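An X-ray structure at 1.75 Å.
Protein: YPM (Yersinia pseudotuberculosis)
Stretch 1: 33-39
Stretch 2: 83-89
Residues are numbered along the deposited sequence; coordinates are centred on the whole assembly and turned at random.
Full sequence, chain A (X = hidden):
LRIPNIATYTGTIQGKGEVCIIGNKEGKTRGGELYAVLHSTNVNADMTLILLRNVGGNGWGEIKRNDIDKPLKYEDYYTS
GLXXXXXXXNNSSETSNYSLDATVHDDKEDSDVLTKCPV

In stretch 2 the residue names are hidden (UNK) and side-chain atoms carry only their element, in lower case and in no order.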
# COMPACT_ATOMS: atom_id res chain seq x y z
N GLU A 33 4.27 15.15 2.58
CA GLU A 33 3.75 14.06 3.36
C GLU A 33 2.32 14.41 3.85
O GLU A 33 2.01 15.52 4.29
CB GLU A 33 4.67 13.74 4.56
CG GLU A 33 4.13 12.78 5.65
CD GLU A 33 4.98 12.77 6.94
OE1 GLU A 33 6.13 12.29 6.87
OE2 GLU A 33 4.52 13.24 8.02
N LEU A 34 1.47 13.43 3.76
CA LEU A 34 0.18 13.47 4.39
C LEU A 34 0.40 12.68 5.67
O LEU A 34 1.06 11.65 5.64
CB LEU A 34 -0.82 12.76 3.51
CG LEU A 34 -1.37 13.49 2.32
CD1 LEU A 34 -2.35 12.57 1.59
CD2 LEU A 34 -2.07 14.78 2.76
N TYR A 35 -0.13 13.17 6.78
CA TYR A 35 0.00 12.52 8.09
C TYR A 35 -1.35 12.56 8.73
O TYR A 35 -2.08 13.55 8.61
CB TYR A 35 1.03 13.26 8.93
CG TYR A 35 0.97 12.98 10.39
CD1 TYR A 35 1.79 12.06 10.94
CD2 TYR A 35 0.08 13.65 11.22
CE1 TYR A 35 1.75 11.78 12.29
CE2 TYR A 35 0.01 13.37 12.55
CZ TYR A 35 0.84 12.44 13.08
OH TYR A 35 0.86 12.11 14.43
N ALA A 36 -1.72 11.49 9.41
CA ALA A 36 -2.89 11.53 10.28
C ALA A 36 -2.73 10.48 11.34
O ALA A 36 -2.03 9.52 11.17
CB ALA A 36 -4.21 11.32 9.52
N VAL A 37 -3.35 10.74 12.47
CA VAL A 37 -3.43 9.71 13.57
C VAL A 37 -4.78 9.86 14.21
O VAL A 37 -5.24 10.99 14.44
CB VAL A 37 -2.30 9.80 14.61
CG1 VAL A 37 -2.31 11.15 15.30
CG2 VAL A 37 -2.34 8.61 15.53
N LEU A 38 -5.44 8.73 14.43
CA LEU A 38 -6.72 8.62 15.08
C LEU A 38 -6.58 8.34 16.54
O LEU A 38 -5.78 7.51 16.90
CB LEU A 38 -7.49 7.48 14.46
CG LEU A 38 -8.94 7.33 14.91
CD1 LEU A 38 -9.82 8.56 14.66
CD2 LEU A 38 -9.51 6.09 14.14
N HIS A 39 -7.36 9.04 17.37
CA HIS A 39 -7.28 8.82 18.84
C HIS A 39 -8.71 8.80 19.36
O HIS A 39 -9.66 9.20 18.69
CB HIS A 39 -6.51 9.93 19.54
CG HIS A 39 -5.04 10.03 19.20
ND1 HIS A 39 -4.16 8.99 19.36
CD2 HIS A 39 -4.29 11.10 18.86
CE1 HIS A 39 -2.94 9.39 19.05
NE2 HIS A 39 -2.99 10.67 18.74
N UNK A 83 -7.52 15.06 -4.11
CA UNK A 83 -8.09 15.10 -2.78
C UNK A 83 -7.92 13.75 -2.17
O UNK A 83 -7.64 12.72 -2.82
c UNK A 83 -9.54 15.60 -2.79
o UNK A 83 -10.34 14.76 -3.56
N UNK A 84 -8.08 13.74 -0.86
CA UNK A 84 -7.93 12.49 -0.13
C UNK A 84 -9.07 12.45 0.85
O UNK A 84 -9.64 13.49 1.19
c UNK A 84 -4.75 16.73 2.55
c UNK A 84 -6.66 13.63 2.79
c UNK A 84 -6.58 12.47 0.59
c UNK A 84 -6.29 13.55 1.51
c UNK A 84 -4.09 16.44 0.21
c UNK A 84 -4.79 15.21 0.11
n UNK A 84 -6.16 14.77 3.36
c UNK A 84 -5.44 15.48 2.43
c UNK A 84 -5.48 14.74 1.24
c UNK A 84 -4.08 17.18 1.43
N UNK A 85 -9.38 11.25 1.31
CA UNK A 85 -10.31 11.02 2.41
C UNK A 85 -9.71 10.14 3.47
O UNK A 85 -9.07 9.08 3.21
c UNK A 85 -13.48 10.72 0.35
c UNK A 85 -11.57 10.37 1.88
c UNK A 85 -12.38 11.41 1.12
c UNK A 85 -12.49 9.73 3.02
N UNK A 86 -9.90 10.59 4.70
CA UNK A 86 -9.67 9.80 5.88
C UNK A 86 -11.01 9.14 6.28
O UNK A 86 -11.95 9.83 6.60
c UNK A 86 -9.25 10.71 7.02
c UNK A 86 -8.01 12.88 6.61
c UNK A 86 -4.55 12.20 6.10
c UNK A 86 -4.65 9.81 6.35
c UNK A 86 -6.67 11.07 6.60
n UNK A 86 -6.75 13.30 6.30
c UNK A 86 -5.88 12.24 6.32
c UNK A 86 -3.92 11.00 6.13
c UNK A 86 -8.04 11.51 6.70
c UNK A 86 -6.04 9.85 6.61
N UNK A 87 -11.07 7.82 6.21
CA UNK A 87 -12.24 7.11 6.68
C UNK A 87 -11.98 6.48 8.05
O UNK A 87 -11.02 5.73 8.21
c UNK A 87 -12.58 6.00 5.69
n UNK A 87 -15.74 2.32 4.32
c UNK A 87 -14.20 4.24 4.93
c UNK A 87 -13.69 5.13 6.09
c UNK A 87 -15.32 3.41 5.35
N UNK A 88 -12.81 6.82 8.99
CA UNK A 88 -12.78 6.33 10.36
C UNK A 88 -13.89 5.31 10.47
O UNK A 88 -15.08 5.65 10.32
c UNK A 88 -12.34 9.93 11.87
c UNK A 88 -13.04 6.94 12.80
c UNK A 88 -13.06 7.48 11.40
c UNK A 88 -11.98 8.58 11.26
N UNK A 89 -13.50 4.08 10.82
CA UNK A 89 -14.44 3.02 11.03
C UNK A 89 -14.44 2.66 12.51
O UNK A 89 -13.39 2.36 13.05
c UNK A 89 -15.10 0.60 10.43
c UNK A 89 -17.52 -0.39 10.68
n UNK A 89 -18.98 -0.47 10.13
c UNK A 89 -14.15 1.80 10.18
c UNK A 89 -16.66 0.84 10.33

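Position 83 carries two side-chain atoms, one carbon and then one oxygen, with no branch. The side chain does not reach stretch 1, so its identity rests on composition alone: a single carbon ending in a hydroxyl oxygen is Ser83. It precedes the strand, which begins at the next residue.

Position 84 has ten side-chain atoms, nine carbons and one nitrogen: one carbon leads into fused five- and six-membered rings, the nitrogen lying in the smaller ring. The CB points toward stretch 1, and Leu34 CD2 lies over one face of the six-membered ring. Only an indole fits, and the residue is Trp84. With chi1 at 57° (p) and chi2 at 85° the ring offers a face to Leu34. Leu34 CD2 lies 3.3 Å from Trp84 CZ2; it is also 3.3 Å from the centroid of the six-membered ring of Trp84 and 11° off the ring normal, the geometry of a CH-pi contact.

Position 85 shows four carbons, forked at the first, one arm two carbons long and the other one. The side chain does not reach stretch 1, and although buried it takes no part in this contact. A fork at the beta carbon with unequal all-carbon arms defines Ile85.

Position 86 again has nine carbons and one nitrogen, with one carbon before a fused five- and six-membered ring pair. Its CB also points toward stretch 1, and Ala36 CB sits over one face of the six-membered ring. This second indole is Trp86. Its chi1 is -57° (m), so it leaves its backbone in a different rotamer from Trp84. Ala36 CB is 3.4 Å from Trp86 CH2 and likewise 3.4 Å from the centroid of the six-membered ring of Trp86, 9° off its normal. Leu34 CB approaches Trp86 CH2 obliquely at 4.4 Å, and the backbone atom Tyr35 O is 3.8 Å from Trp86 CZ2.

Position 87 has four carbons in a row ending in nitrogen, and the chain does not reach stretch 1. This unbranched amine is Lys87. All four chi angles are t, giving an extended chain; its NZ is hydrogen-bonded elsewhere in the structure.

Position 88 repeats the pattern of four carbons forked at the first with one longer arm. Here the CB points toward stretch 1, and a side-chain carbon meets Leu38 CD2. The residue is Ile88, and its CG2 is 3.9 Å from Leu38 CD2.

Position 89 has four carbons in a row and a terminal nitrogen; its CB points away and its side chain makes no contact with stretch 1. It is Lys89.

The two strands run nearly parallel, 17° apart in direction, but their axes approach no closer than 9.7 Å and no hydrogen bond joins them. They are therefore held across a side-chain layer rather than paired as neighbours in a sheet. The alternation of strand side chains directs Leu34, Ala36 and Leu38 toward Trp84, Trp86 and Ile88, in matching register. The methyl carbon of Ala36 sits almost directly above the six-membered ring of Trp86. The two stretches bury 341 Å² between them, both sides summed, most of it on the residues of these apolar contacts.

Stretch 2, residues 83-89: SWIWKIK
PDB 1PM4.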